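Local coordinates for diaminopimelate decarboxylase (Phaeodactylum tricornutum, PDB 7JPJ), which probably catalyses the pyridoxal-phosphate-dependent decarboxylation of diaminopimelate to lysine, working as an obligate dimer, at residues G26-A31 with R425-L430; Y30-D35 with A410-V415; Y57-C62 with I76-S81; V146-G151 with T202-G207. All coordinates share one frame; numbering follows the deposited sequence.

Contact 1: G26-A31 with R425-L430; sequences GTPLYA and RKRQTL. With SO4 (sulfate ion), chain E.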
loop_
_atom_site.group_PDB
_atom_site.type_symbol
_atom_site.label_atom_id
_atom_site.label_comp_id
_atom_site.label_asym_id
_atom_site.label_seq_id
_atom_site.Cartn_x
_atom_site.Cartn_y
_atom_site.Cartn_z
ATOM N N GLY A 26 20.393 -8.632 -9.102
ATOM C CA GLY A 26 20.018 -9.279 -7.864
ATOM C C GLY A 26 18.522 -9.239 -7.641
ATOM O O GLY A 26 17.759 -8.679 -8.426
ATOM N N THR A 27 18.107 -9.850 -6.540
ATOM C CA THR A 27 16.713 -9.929 -6.137
ATOM C C THR A 27 16.391 -8.855 -5.107
ATOM O O THR A 27 17.281 -8.364 -4.407
ATOM C CB THR A 27 16.409 -11.318 -5.559
ATOM O OG1 THR A 27 17.524 -11.775 -4.782
ATOM C CG2 THR A 27 16.129 -12.316 -6.681
ATOM N N PRO A 28 15.116 -8.442 -4.991
ATOM C CA PRO A 28 13.948 -8.877 -5.766
ATOM C C PRO A 28 13.796 -8.145 -7.094
ATOM O O PRO A 28 14.489 -7.154 -7.326
ATOM C CB PRO A 28 12.783 -8.549 -4.835
ATOM C CG PRO A 28 13.249 -7.352 -4.094
ATOM C CD PRO A 28 14.738 -7.509 -3.916
ATOM N N LEU A 29 12.898 -8.627 -7.951
ATOM C CA LEU A 29 12.650 -7.987 -9.235
ATOM C C LEU A 29 11.296 -8.433 -9.766
ATOM O O LEU A 29 10.755 -9.463 -9.358
ATOM C CB LEU A 29 13.756 -8.311 -10.246
ATOM C CG LEU A 29 13.963 -9.792 -10.581
ATOM C CD1 LEU A 29 13.356 -10.157 -11.934
ATOM C CD2 LEU A 29 15.442 -10.138 -10.541
ATOM N N TYR A 30 10.754 -7.631 -10.677
ATOM C CA TYR A 30 9.555 -7.981 -11.425
ATOM C C TYR A 30 9.968 -8.507 -12.793
ATOM O O TYR A 30 10.796 -7.892 -13.475
ATOM C CB TYR A 30 8.625 -6.779 -11.602
ATOM C CG TYR A 30 8.102 -6.146 -10.327
ATOM C CD1 TYR A 30 7.007 -6.678 -9.660
ATOM C CD2 TYR A 30 8.682 -4.991 -9.815
ATOM C CE1 TYR A 30 6.518 -6.092 -8.506
ATOM C CE2 TYR A 30 8.202 -4.398 -8.660
ATOM C CZ TYR A 30 7.119 -4.950 -8.012
ATOM O OH TYR A 30 6.637 -4.360 -6.867
ATOM N N ALA A 31 9.392 -9.638 -13.189
ATOM C CA ALA A 31 9.645 -10.239 -14.490
ATOM C C ALA A 31 8.355 -10.246 -15.295
ATOM O O ALA A 31 7.325 -10.729 -14.816
ATOM C CB ALA A 31 10.191 -11.660 -14.345
ATOM N N ARG A 425 13.574 -1.229 -16.104
ATOM C CA ARG A 425 13.564 -0.238 -15.030
ATOM C C ARG A 425 14.665 -0.621 -14.055
ATOM O O ARG A 425 14.566 -1.659 -13.397
ATOM C CB ARG A 425 12.213 -0.184 -14.330
ATOM C CG ARG A 425 12.053 1.016 -13.402
ATOM C CD ARG A 425 10.664 1.053 -12.790
ATOM N NE ARG A 425 10.527 0.131 -11.665
ATOM C CZ ARG A 425 9.380 -0.111 -11.039
ATOM N NH1 ARG A 425 8.267 0.495 -11.434
ATOM N NH2 ARG A 425 9.341 -0.965 -10.025
ATOM N N LYS A 426 15.701 0.205 -13.964
ATOM C CA LYS A 426 16.804 -0.093 -13.063
ATOM C C LYS A 426 16.369 0.072 -11.611
ATOM O O LYS A 426 15.437 0.817 -11.297
ATOM C CB LYS A 426 18.006 0.805 -13.367
ATOM C CG LYS A 426 17.709 2.298 -13.355
ATOM C CD LYS A 426 18.965 3.109 -13.664
ATOM C CE LYS A 426 18.661 4.598 -13.795
ATOM N NZ LYS A 426 19.895 5.399 -14.048
ATOM N N ARG A 427 17.049 -0.652 -10.725
ATOM C CA ARG A 427 16.741 -0.575 -9.306
ATOM C C ARG A 427 16.933 0.847 -8.798
ATOM O O ARG A 427 17.855 1.556 -9.213
ATOM C CB ARG A 427 17.625 -1.541 -8.517
ATOM C CG ARG A 427 17.311 -1.609 -7.027
ATOM C CD ARG A 427 18.232 -2.587 -6.306
ATOM N NE ARG A 427 18.388 -3.839 -7.044
ATOM C CZ ARG A 427 17.547 -4.865 -6.961
ATOM N NH1 ARG A 427 16.487 -4.799 -6.167
ATOM N NH2 ARG A 427 17.768 -5.960 -7.672
ATOM N N GLN A 428 16.046 1.264 -7.902
ATOM C CA GLN A 428 16.149 2.583 -7.298
ATOM C C GLN A 428 17.302 2.620 -6.301
ATOM O O GLN A 428 17.594 1.628 -5.627
ATOM C CB GLN A 428 14.831 2.937 -6.611
ATOM C CG GLN A 428 14.684 4.381 -6.191
ATOM C CD GLN A 428 13.371 4.621 -5.481
ATOM O OE1 GLN A 428 12.845 3.731 -4.816
ATOM N NE2 GLN A 428 12.825 5.822 -5.629
ATOM N N THR A 429 17.974 3.762 -6.219
ATOM C CA THR A 429 19.032 3.909 -5.235
ATOM C C THR A 429 18.460 4.464 -3.938
ATOM O O THR A 429 17.368 5.038 -3.906
ATOM C CB THR A 429 20.151 4.819 -5.744
ATOM O OG1 THR A 429 19.720 6.183 -5.698
ATOM C CG2 THR A 429 20.524 4.459 -7.169
ATOM N N LEU A 430 19.217 4.277 -2.856
ATOM C CA LEU A 430 18.768 4.754 -1.552
ATOM C C LEU A 430 18.565 6.262 -1.553
ATOM O O LEU A 430 17.546 6.758 -1.060
ATOM C CB LEU A 430 19.770 4.347 -0.473
ATOM C CG LEU A 430 19.443 4.842 0.937
ATOM C CD1 LEU A 430 18.178 4.178 1.455
ATOM C CD2 LEU A 430 20.613 4.604 1.879
HETATM S S SO4 E . 22.436 2.155 -2.913
HETATM O O1 SO4 E . 23.222 1.015 -3.385
HETATM O O2 SO4 E . 21.154 2.177 -3.613
HETATM O O3 SO4 E . 22.200 2.030 -1.474
HETATM O O4 SO4 E . 23.170 3.394 -3.174
#

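Contact 2: Y30-D35 with A410-V415; sequences YAYSID and APEVLV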
loop_
_atom_site.group_PDB
_atom_site.type_symbol
_atom_site.label_atom_id
_atom_site.label_comp_id
_atom_site.label_asym_id
_atom_site.label_seq_id
_atom_site.Cartn_x
_atom_site.Cartn_y
_atom_site.Cartn_z
ATOM N N TYR A 30 10.754 -7.631 -10.677
ATOM C CA TYR A 30 9.555 -7.981 -11.425
ATOM C C TYR A 30 9.968 -8.507 -12.793
ATOM O O TYR A 30 10.796 -7.892 -13.475
ATOM C CB TYR A 30 8.625 -6.779 -11.602
ATOM C CG TYR A 30 8.102 -6.146 -10.327
ATOM C CD1 TYR A 30 7.007 -6.678 -9.660
ATOM C CD2 TYR A 30 8.682 -4.991 -9.815
ATOM C CE1 TYR A 30 6.518 -6.092 -8.506
ATOM C CE2 TYR A 30 8.202 -4.398 -8.660
ATOM C CZ TYR A 30 7.119 -4.950 -8.012
ATOM O OH TYR A 30 6.637 -4.360 -6.867
ATOM N N ALA A 31 9.392 -9.638 -13.189
ATOM C CA ALA A 31 9.645 -10.239 -14.490
ATOM C C ALA A 31 8.355 -10.246 -15.295
ATOM O O ALA A 31 7.325 -10.729 -14.816
ATOM C CB ALA A 31 10.191 -11.660 -14.345
ATOM N N TYR A 32 8.412 -9.701 -16.509
ATOM C CA TYR A 32 7.291 -9.709 -17.438
ATOM C C TYR A 32 7.677 -10.495 -18.683
ATOM O O TYR A 32 8.808 -10.389 -19.167
ATOM C CB TYR A 32 6.867 -8.287 -17.823
ATOM C CG TYR A 32 6.513 -7.405 -16.644
ATOM C CD1 TYR A 32 7.484 -6.637 -16.013
ATOM C CD2 TYR A 32 5.209 -7.339 -16.162
ATOM C CE1 TYR A 32 7.169 -5.827 -14.935
ATOM C CE2 TYR A 32 4.882 -6.532 -15.084
ATOM C CZ TYR A 32 5.867 -5.776 -14.473
ATOM O OH TYR A 32 5.560 -4.968 -13.398
ATOM N N SER A 33 6.732 -11.278 -19.199
ATOM C CA SER A 33 6.966 -12.177 -20.323
ATOM C C SER A 33 6.201 -11.688 -21.545
ATOM O O SER A 33 4.976 -11.535 -21.496
ATOM C CB SER A 33 6.551 -13.604 -19.968
ATOM O OG SER A 33 6.048 -14.287 -21.101
ATOM N N ILE A 34 6.928 -11.457 -22.642
ATOM C CA ILE A 34 6.297 -11.038 -23.892
ATOM C C ILE A 34 5.308 -12.096 -24.372
ATOM O O ILE A 34 4.237 -11.772 -24.900
ATOM C CB ILE A 34 7.378 -10.737 -24.950
ATOM C CG1 ILE A 34 7.881 -9.298 -24.809
ATOM C CG2 ILE A 34 6.856 -10.976 -26.359
ATOM C CD1 ILE A 34 6.863 -8.252 -25.200
ATOM N N ASP A 35 5.646 -13.374 -24.178
ATOM C CA ASP A 35 4.753 -14.460 -24.573
ATOM C C ASP A 35 3.399 -14.345 -23.883
ATOM O O ASP A 35 2.351 -14.473 -24.524
ATOM C CB ASP A 35 5.398 -15.807 -24.251
ATOM C CG ASP A 35 6.027 -16.458 -25.463
ATOM O OD1 ASP A 35 5.352 -16.541 -26.511
ATOM O OD2 ASP A 35 7.196 -16.890 -25.367
ATOM N N ALA A 410 11.901 -2.139 -6.495
ATOM C CA ALA A 410 12.492 -3.254 -7.219
ATOM C C ALA A 410 12.576 -2.951 -8.715
ATOM O O ALA A 410 11.733 -2.235 -9.264
ATOM C CB ALA A 410 11.681 -4.529 -6.994
ATOM N N PRO A 411 13.587 -3.483 -9.398
ATOM C CA PRO A 411 13.688 -3.294 -10.849
ATOM C C PRO A 411 12.649 -4.120 -11.594
ATOM O O PRO A 411 11.938 -4.949 -11.025
ATOM C CB PRO A 411 15.109 -3.768 -11.168
ATOM C CG PRO A 411 15.429 -4.734 -10.085
ATOM C CD PRO A 411 14.746 -4.211 -8.854
ATOM N N GLU A 412 12.573 -3.878 -12.902
ATOM C CA GLU A 412 11.662 -4.597 -13.782
ATOM C C GLU A 412 12.437 -5.175 -14.957
ATOM O O GLU A 412 13.305 -4.509 -15.527
ATOM C CB GLU A 412 10.539 -3.688 -14.294
ATOM C CG GLU A 412 9.409 -3.481 -13.302
ATOM C CD GLU A 412 8.454 -2.378 -13.726
ATOM O OE1 GLU A 412 8.908 -1.418 -14.386
ATOM O OE2 GLU A 412 7.251 -2.468 -13.395
ATOM N N VAL A 413 12.117 -6.416 -15.313
ATOM C CA VAL A 413 12.797 -7.136 -16.381
ATOM C C VAL A 413 11.757 -7.606 -17.388
ATOM O O VAL A 413 10.636 -7.967 -17.014
ATOM C CB VAL A 413 13.610 -8.327 -15.826
ATOM C CG1 VAL A 413 14.274 -9.111 -16.950
ATOM C CG2 VAL A 413 14.651 -7.840 -14.835
ATOM N N LEU A 414 12.126 -7.583 -18.667
ATOM C CA LEU A 414 11.297 -8.090 -19.752
ATOM C C LEU A 414 11.977 -9.303 -20.372
ATOM O O LEU A 414 13.162 -9.243 -20.718
ATOM C CB LEU A 414 11.065 -7.009 -20.810
ATOM C CG LEU A 414 9.953 -7.242 -21.834
ATOM C CD1 LEU A 414 8.592 -7.244 -21.158
ATOM C CD2 LEU A 414 10.008 -6.190 -22.933
ATOM N N VAL A 415 11.235 -10.398 -20.510
ATOM C CA VAL A 415 11.752 -11.644 -21.068
ATOM C C VAL A 415 11.163 -11.813 -22.463
ATOM O O VAL A 415 9.956 -12.040 -22.616
ATOM C CB VAL A 415 11.428 -12.849 -20.175
ATOM C CG1 VAL A 415 12.311 -14.024 -20.540
ATOM C CG2 VAL A 415 11.612 -12.482 -18.711
#

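Contact 3: Y57-C62 with I76-S81; sequences YAMKAC and IHVDAS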
loop_
_atom_site.group_PDB
_atom_site.type_symbol
_atom_site.label_atom_id
_atom_site.label_comp_id
_atom_site.label_asym_id
_atom_site.label_seq_id
_atom_site.Cartn_x
_atom_site.Cartn_y
_atom_site.Cartn_z
ATOM N N TYR A 57 -6.307 -0.547 -22.613
ATOM C CA TYR A 57 -5.546 -1.060 -21.481
ATOM C C TYR A 57 -5.697 -0.110 -20.299
ATOM O O TYR A 57 -5.397 1.083 -20.414
ATOM C CB TYR A 57 -4.074 -1.229 -21.850
ATOM C CG TYR A 57 -3.176 -1.560 -20.674
ATOM C CD1 TYR A 57 -3.552 -2.507 -19.726
ATOM C CD2 TYR A 57 -1.947 -0.935 -20.517
ATOM C CE1 TYR A 57 -2.734 -2.812 -18.653
ATOM C CE2 TYR A 57 -1.121 -1.238 -19.451
ATOM C CZ TYR A 57 -1.520 -2.175 -18.522
ATOM O OH TYR A 57 -0.700 -2.474 -17.458
ATOM N N ALA A 58 -6.167 -0.635 -19.172
ATOM C CA ALA A 58 -6.262 0.126 -17.928
ATOM C C ALA A 58 -4.869 0.189 -17.313
ATOM O O ALA A 58 -4.494 -0.641 -16.484
ATOM C CB ALA A 58 -7.267 -0.515 -16.979
ATOM N N MET A 59 -4.092 1.199 -17.718
ATOM C CA MET A 59 -2.673 1.242 -17.378
ATOM C C MET A 59 -2.417 1.337 -15.881
ATOM O O MET A 59 -1.273 1.133 -15.457
ATOM C CB MET A 59 -1.988 2.421 -18.070
ATOM C CG MET A 59 -2.597 3.772 -17.739
ATOM S SD MET A 59 -1.790 5.122 -18.618
ATOM C CE MET A 59 -0.141 5.030 -17.928
ATOM N N LYS A 60 -3.439 1.648 -15.077
ATOM C CA LYS A 60 -3.268 1.689 -13.629
ATOM C C LYS A 60 -2.812 0.350 -13.063
ATOM O O LYS A 60 -2.297 0.306 -11.942
ATOM C CB LYS A 60 -4.573 2.118 -12.955
ATOM C CG LYS A 60 -5.641 1.034 -12.927
ATOM C CD LYS A 60 -7.020 1.616 -12.660
ATOM C CE LYS A 60 -8.089 0.537 -12.684
ATOM N NZ LYS A 60 -9.460 1.113 -12.689
ATOM N N ALA A 61 -2.986 -0.740 -13.815
ATOM C CA ALA A 61 -2.568 -2.053 -13.346
ATOM C C ALA A 61 -1.063 -2.256 -13.474
ATOM O O ALA A 61 -0.473 -2.984 -12.669
ATOM C CB ALA A 61 -3.317 -3.142 -14.115
ATOM N N CYS A 62 -0.432 -1.628 -14.471
ATOM C CA CYS A 62 1.011 -1.689 -14.683
ATOM C C CYS A 62 1.440 -0.634 -15.697
ATOM O O CYS A 62 1.259 -0.824 -16.908
ATOM C CB CYS A 62 1.440 -3.075 -15.160
ATOM S SG CYS A 62 3.234 -3.291 -15.158
ATOM N N ILE A 76 -3.891 -1.690 -29.309
ATOM C CA ILE A 76 -4.681 -1.599 -28.087
ATOM C C ILE A 76 -4.531 -0.190 -27.532
ATOM O O ILE A 76 -3.412 0.324 -27.417
ATOM C CB ILE A 76 -4.240 -2.652 -27.057
ATOM C CG1 ILE A 76 -4.662 -4.049 -27.512
ATOM C CG2 ILE A 76 -4.820 -2.337 -25.689
ATOM C CD1 ILE A 76 -4.349 -5.130 -26.507
ATOM N N HIS A 77 -5.652 0.439 -27.196
ATOM C CA HIS A 77 -5.646 1.817 -26.732
ATOM C C HIS A 77 -5.419 1.854 -25.219
ATOM O O HIS A 77 -5.127 0.836 -24.585
ATOM C CB HIS A 77 -6.940 2.511 -27.153
ATOM C CG HIS A 77 -7.074 2.687 -28.635
ATOM N ND1 HIS A 77 -7.708 3.771 -29.203
ATOM C CD2 HIS A 77 -6.655 1.915 -29.666
ATOM C CE1 HIS A 77 -7.675 3.658 -30.520
ATOM N NE2 HIS A 77 -7.043 2.540 -30.825
ATOM N N VAL A 78 -5.550 3.035 -24.618
ATOM C CA VAL A 78 -5.222 3.247 -23.212
ATOM C C VAL A 78 -6.412 3.890 -22.511
ATOM O O VAL A 78 -7.012 4.836 -23.036
ATOM C CB VAL A 78 -3.960 4.119 -23.055
ATOM C CG1 VAL A 78 -3.958 4.842 -21.716
ATOM C CG2 VAL A 78 -2.709 3.272 -23.203
ATOM N N ASP A 79 -6.757 3.368 -21.330
ATOM C CA ASP A 79 -7.735 3.972 -20.429
ATOM C C ASP A 79 -6.989 4.515 -19.212
ATOM O O ASP A 79 -6.439 3.742 -18.420
ATOM C CB ASP A 79 -8.800 2.956 -20.016
ATOM C CG ASP A 79 -9.451 3.292 -18.678
ATOM O OD1 ASP A 79 -9.874 4.458 -18.476
ATOM O OD2 ASP A 79 -9.544 2.382 -17.824
ATOM N N ALA A 80 -6.984 5.838 -19.062
ATOM C CA ALA A 80 -6.205 6.505 -18.028
ATOM C C ALA A 80 -7.085 6.876 -16.841
ATOM O O ALA A 80 -8.248 7.250 -17.008
ATOM C CB ALA A 80 -5.528 7.756 -18.587
ATOM N N SER A 81 -6.512 6.778 -15.639
ATOM C CA SER A 81 -7.236 7.028 -14.401
ATOM C C SER A 81 -7.009 8.424 -13.836
ATOM O O SER A 81 -7.659 8.785 -12.849
ATOM C CB SER A 81 -6.839 5.994 -13.344
ATOM O OG SER A 81 -7.313 4.711 -13.693
HETATM O O HOH W 1 -5.907 3.388 -15.682
#

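Contact 4: V146-G151 with T202-G207; sequences VNPGVG and THIGSG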
loop_
_atom_site.group_PDB
_atom_site.type_symbol
_atom_site.label_atom_id
_atom_site.label_comp_id
_atom_site.label_asym_id
_atom_site.label_seq_id
_atom_site.Cartn_x
_atom_site.Cartn_y
_atom_site.Cartn_z
ATOM N N VAL A 146 -21.912 6.409 -16.399
ATOM C CA VAL A 146 -23.174 6.302 -15.678
ATOM C C VAL A 146 -23.036 5.262 -14.576
ATOM O O VAL A 146 -22.464 4.186 -14.789
ATOM C CB VAL A 146 -24.331 5.932 -16.628
ATOM C CG1 VAL A 146 -25.642 5.812 -15.863
ATOM C CG2 VAL A 146 -24.448 6.950 -17.749
ATOM N N ASN A 147 -23.545 5.596 -13.389
ATOM C CA ASN A 147 -23.799 4.602 -12.355
ATOM C C ASN A 147 -25.190 4.038 -12.607
ATOM O O ASN A 147 -26.190 4.701 -12.301
ATOM C CB ASN A 147 -23.698 5.211 -10.954
ATOM C CG ASN A 147 -23.836 4.174 -9.843
ATOM O OD1 ASN A 147 -24.298 3.057 -10.067
ATOM N ND2 ASN A 147 -23.437 4.552 -8.635
ATOM N N PRO A 148 -25.298 2.822 -13.154
ATOM C CA PRO A 148 -26.610 2.308 -13.582
ATOM C C PRO A 148 -27.590 2.060 -12.449
ATOM O O PRO A 148 -28.730 1.668 -12.723
ATOM C CB PRO A 148 -26.256 0.987 -14.286
ATOM C CG PRO A 148 -24.780 1.051 -14.541
ATOM C CD PRO A 148 -24.217 1.863 -13.423
ATOM N N GLY A 149 -27.198 2.276 -11.197
ATOM C CA GLY A 149 -28.042 1.966 -10.067
ATOM C C GLY A 149 -27.828 0.589 -9.485
ATOM O O GLY A 149 -28.504 0.230 -8.514
ATOM N N VAL A 150 -26.909 -0.193 -10.047
ATOM C CA VAL A 150 -26.625 -1.536 -9.563
ATOM C C VAL A 150 -25.135 -1.785 -9.744
ATOM O O VAL A 150 -24.482 -1.159 -10.584
ATOM C CB VAL A 150 -27.486 -2.592 -10.300
ATOM C CG1 VAL A 150 -27.020 -2.758 -11.740
ATOM C CG2 VAL A 150 -27.480 -3.916 -9.556
ATOM N N GLY A 151 -24.591 -2.686 -8.931
ATOM C CA GLY A 151 -23.173 -2.971 -8.991
ATOM C C GLY A 151 -22.868 -4.432 -9.239
ATOM O O GLY A 151 -23.607 -5.119 -9.948
ATOM N N THR A 202 -19.682 2.516 -18.768
ATOM C CA THR A 202 -20.179 1.761 -17.630
ATOM C C THR A 202 -19.073 0.836 -17.140
ATOM O O THR A 202 -18.108 0.557 -17.856
ATOM C CB THR A 202 -21.433 0.952 -17.998
ATOM O OG1 THR A 202 -22.081 0.495 -16.807
ATOM C CG2 THR A 202 -21.050 -0.253 -18.831
ATOM N N HIS A 203 -19.212 0.366 -15.903
ATOM C CA HIS A 203 -18.213 -0.517 -15.313
ATOM C C HIS A 203 -18.801 -1.258 -14.119
ATOM O O HIS A 203 -18.508 -0.919 -12.968
ATOM C CB HIS A 203 -16.974 0.279 -14.893
ATOM C CG HIS A 203 -15.843 -0.569 -14.394
ATOM N ND1 HIS A 203 -15.101 -1.384 -15.220
ATOM C CD2 HIS A 203 -15.325 -0.722 -13.151
ATOM C CE1 HIS A 203 -14.178 -2.006 -14.508
ATOM N NE2 HIS A 203 -14.293 -1.622 -13.250
ATOM N N ILE A 204 -19.638 -2.260 -14.380
ATOM C CA ILE A 204 -20.288 -3.010 -13.310
ATOM C C ILE A 204 -20.224 -4.506 -13.596
ATOM O O ILE A 204 -20.939 -5.295 -12.971
ATOM C CB ILE A 204 -21.751 -2.564 -13.122
ATOM C CG1 ILE A 204 -22.553 -2.823 -14.400
ATOM C CG2 ILE A 204 -21.824 -1.102 -12.708
ATOM C CD1 ILE A 204 -24.048 -2.883 -14.181
ATOM N N GLY A 205 -19.371 -4.906 -14.536
ATOM C CA GLY A 205 -19.256 -6.315 -14.879
ATOM C C GLY A 205 -18.320 -7.059 -13.934
ATOM O O GLY A 205 -17.322 -6.520 -13.458
ATOM N N SER A 206 -18.657 -8.321 -13.672
ATOM C CA SER A 206 -17.866 -9.163 -12.785
ATOM C C SER A 206 -18.216 -10.621 -13.048
ATOM O O SER A 206 -19.254 -10.933 -13.638
ATOM C CB SER A 206 -18.104 -8.813 -11.311
ATOM O OG SER A 206 -19.393 -9.231 -10.892
ATOM N N GLY A 207 -17.335 -11.509 -12.598
ATOM C CA GLY A 207 -17.567 -12.928 -12.763
ATOM C C GLY A 207 -17.360 -13.402 -14.195
ATOM O O GLY A 207 -16.897 -12.674 -15.076
#

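Contact 1: G26-A31 with R425-L430
Arg427 NH1 donates a hydrogen bond to Pro28 O over 3.3 Å, and the same guanidinium reaches a second carbonyl, that of Gly26, with NH2. The contact is a worked example of an arginine bridging two backbone carbonyls: a residue near the C-terminus grips the approach to strand 29-33, in the beta domain that accompanies the barrel in this family of decarboxylases. The NH1 bond is fairly bent, with an N-H...O angle of 146°, and Pro28 O stands somewhat out of the guanidinium plane. Gly26 O lies in that plane at the edge, but its bond is weak in geometry although the NH2 to Gly26 O distance is 2.8 Å. What places the group is the chain of Arg427: CG is anti to the backbone N (chi1 -176°), and the side chain stays extended until it turns at chi3 (-45°). The peptide before Pro28 is cis, within the loop that the arginine meets, and NH1 also passes the Pro28 ring at CD.

Farther along, Arg425 approaches Tyr30, its NH2 lying 3.9 Å from Tyr30 CE2 with the two flat groups almost perpendicular. Neither polar end depends on this meeting: Arg425 NH2 bonds to Ala410 O, and Tyr30 OH to Asp318 O. Lys426 makes backbone hydrogen bonds to the second subunit, which places this tail at the dimer interface. Beyond it, Thr429 N-caps helix 430-433, where Leu430 N donates over 3.0 Å to O2 of a sulfate probably taken up from the crystallisation liquor.

Contact 2: Y30-D35 with A410-V415
Ala410 CB, just before strand 412-415, packs 3.9 Å from Tyr30 CE2, and two residues along from Tyr30, Tyr32 CB meets Leu414 CD1, also at 3.9 Å. The side chains of Tyr30, Tyr32 and Leu414 share a face with Glu412 on a parallel strand pair, 29-33 beside 412-415, within the mixed sheet of the beta domain. Leu414 CG then approaches Ile34 CG1, where the first strand gives way to helix 34-45.

The backbones are laced in the alternating parallel pattern: Tyr30 and Tyr32 each use both N and O across the pair, and Ile34 N closes the ladder on Val415 O. Val413 and Val415 turn to the other face, with Ala31 and Ser33, and pack against helix 14-24.

At the polar edge, Tyr32 OH donates to Glu412 OE2 over 3.0 Å. Glu412 CG is anti to the carbonyl carbon (chi1 -80°), which sets CG in plane at the edge of the Tyr32 ring, 3.6 Å from CE1. The hydroxyl meets the anti side of OE2, out of the carboxylate plane. Ser397 OG also bonds OE2, Asn64 ND2 bonds OE1, and Arg425 adds a long, weak ion pair. Such partners around a buried carboxylate would probably stabilise its charged form.

Contact 3: Y57-C62 with I76-S81
Tyr57 N donates to His77 O at 2.7 Å and Tyr57 O accepts from Asp79 N at 2.8 Å, the paired bonds of two adjacent parallel strands. Close by, Met59 SD lies 3.8 Å from Val78 CG1, and Tyr57 CB touches Ile76 CG2. Past Ala58, the centre of an inverse gamma turn, the first strand swings into a 3-10 segment and direct pairing ends. There a water bridges the divergence: it accepts from Lys60 N, donates to Asp79 O and accepts from Ser81 OG, the last over 2.8 Å.

Lys60 is the predicted attachment point for pyridoxal phosphate, which is not attached here. Its CG sits between the backbone N and the carbonyl carbon (chi1 75°), and the chain then runs extended, passing Ser81 OG with its methylenes. NZ stays 5.3 Å from Asp79 OD2, without contact.

A second shell fixes the turn. Tyr57 CG is anti to its backbone N (chi1 171°), turning the ring so that one face packs against Met59 CA, toward the rim, and Tyr57 OH donates to Cys62 O at 2.6 Å.

Cys357 of the second subunit, the predicted proton donor, packs on Lys60, so the active site is probably completed across the dimer, as in this family. The pair joins the two strands of a beta-alpha-beta unit of the barrel, 53-58 and 77-80, connected through helix 65-73. Phe71 of that helix meets Tyr57 edge-to-face, and Glu85 of helix 83-91 bonds Ser81 N.

Contact 4: V146-G151 with T202-G207
Ile204 pushes its side chain between Pro148 and Val150, and the meeting is mostly apolar packing, with no hydrogen bond between the two segments. CG1 of Ile204 takes the place between backbone N and carbonyl carbon (chi1 61°), and CD1 is roughly anti to CA (chi2 160°). That conformation splits the work between the two branches: CD1 extends to Val150 CG1 at 3.8 Å, whereas CG2 lies 3.9 Å from Pro148 CD and also faces Val150 O. Val150 holds CG1 in the same position relative to its own backbone (chi1 71°), and the two side chains cross at about a right angle. Pro148 and Ile204 instead run alongside each other, pointing opposite ways.

The neighbouring ring carbon, Pro148 CG, meets Thr202 OG1 at 3.6 Å; a weak hydrogen bond to Ser220 OG gives the hydroxyl a polar partner. An Asx turn shapes the loop before Val150: Gly149 N donates to Asn147 OD1 over 3.2 Å, while Asn147 ND2 bonds Gly169 O.

Both loops leave the C-terminal ends of neighbouring parallel strands, 141-147 and 196-201, in the barrel. Helix 210-222 packs against the same residues, with Lys219 meeting Pro148 and Val216 meeting Ile204.

Overall arrangement
Contacts 1 and 2 share Tyr30 and strand 29-33, their centres only 11 Å apart, and Arg425 of one reaches Ala410 and Glu412 of the other. Both close very long loops, bringing the C-terminal part of the chain back to its start in the beta domain. Contacts 3 and 4 are nested inside those loops, one after the other, on the parallel sheet of the barrel, with centres 19 Å apart. Contact 2 touches contact 3 where Tyr32 OH packs on Cys62 SG, linking the domains. Contact 4, about 38 Å centre to centre from contact 1, is touched by no other chain of the assembly, whereas contacts 1 and 3 both meet the second subunit.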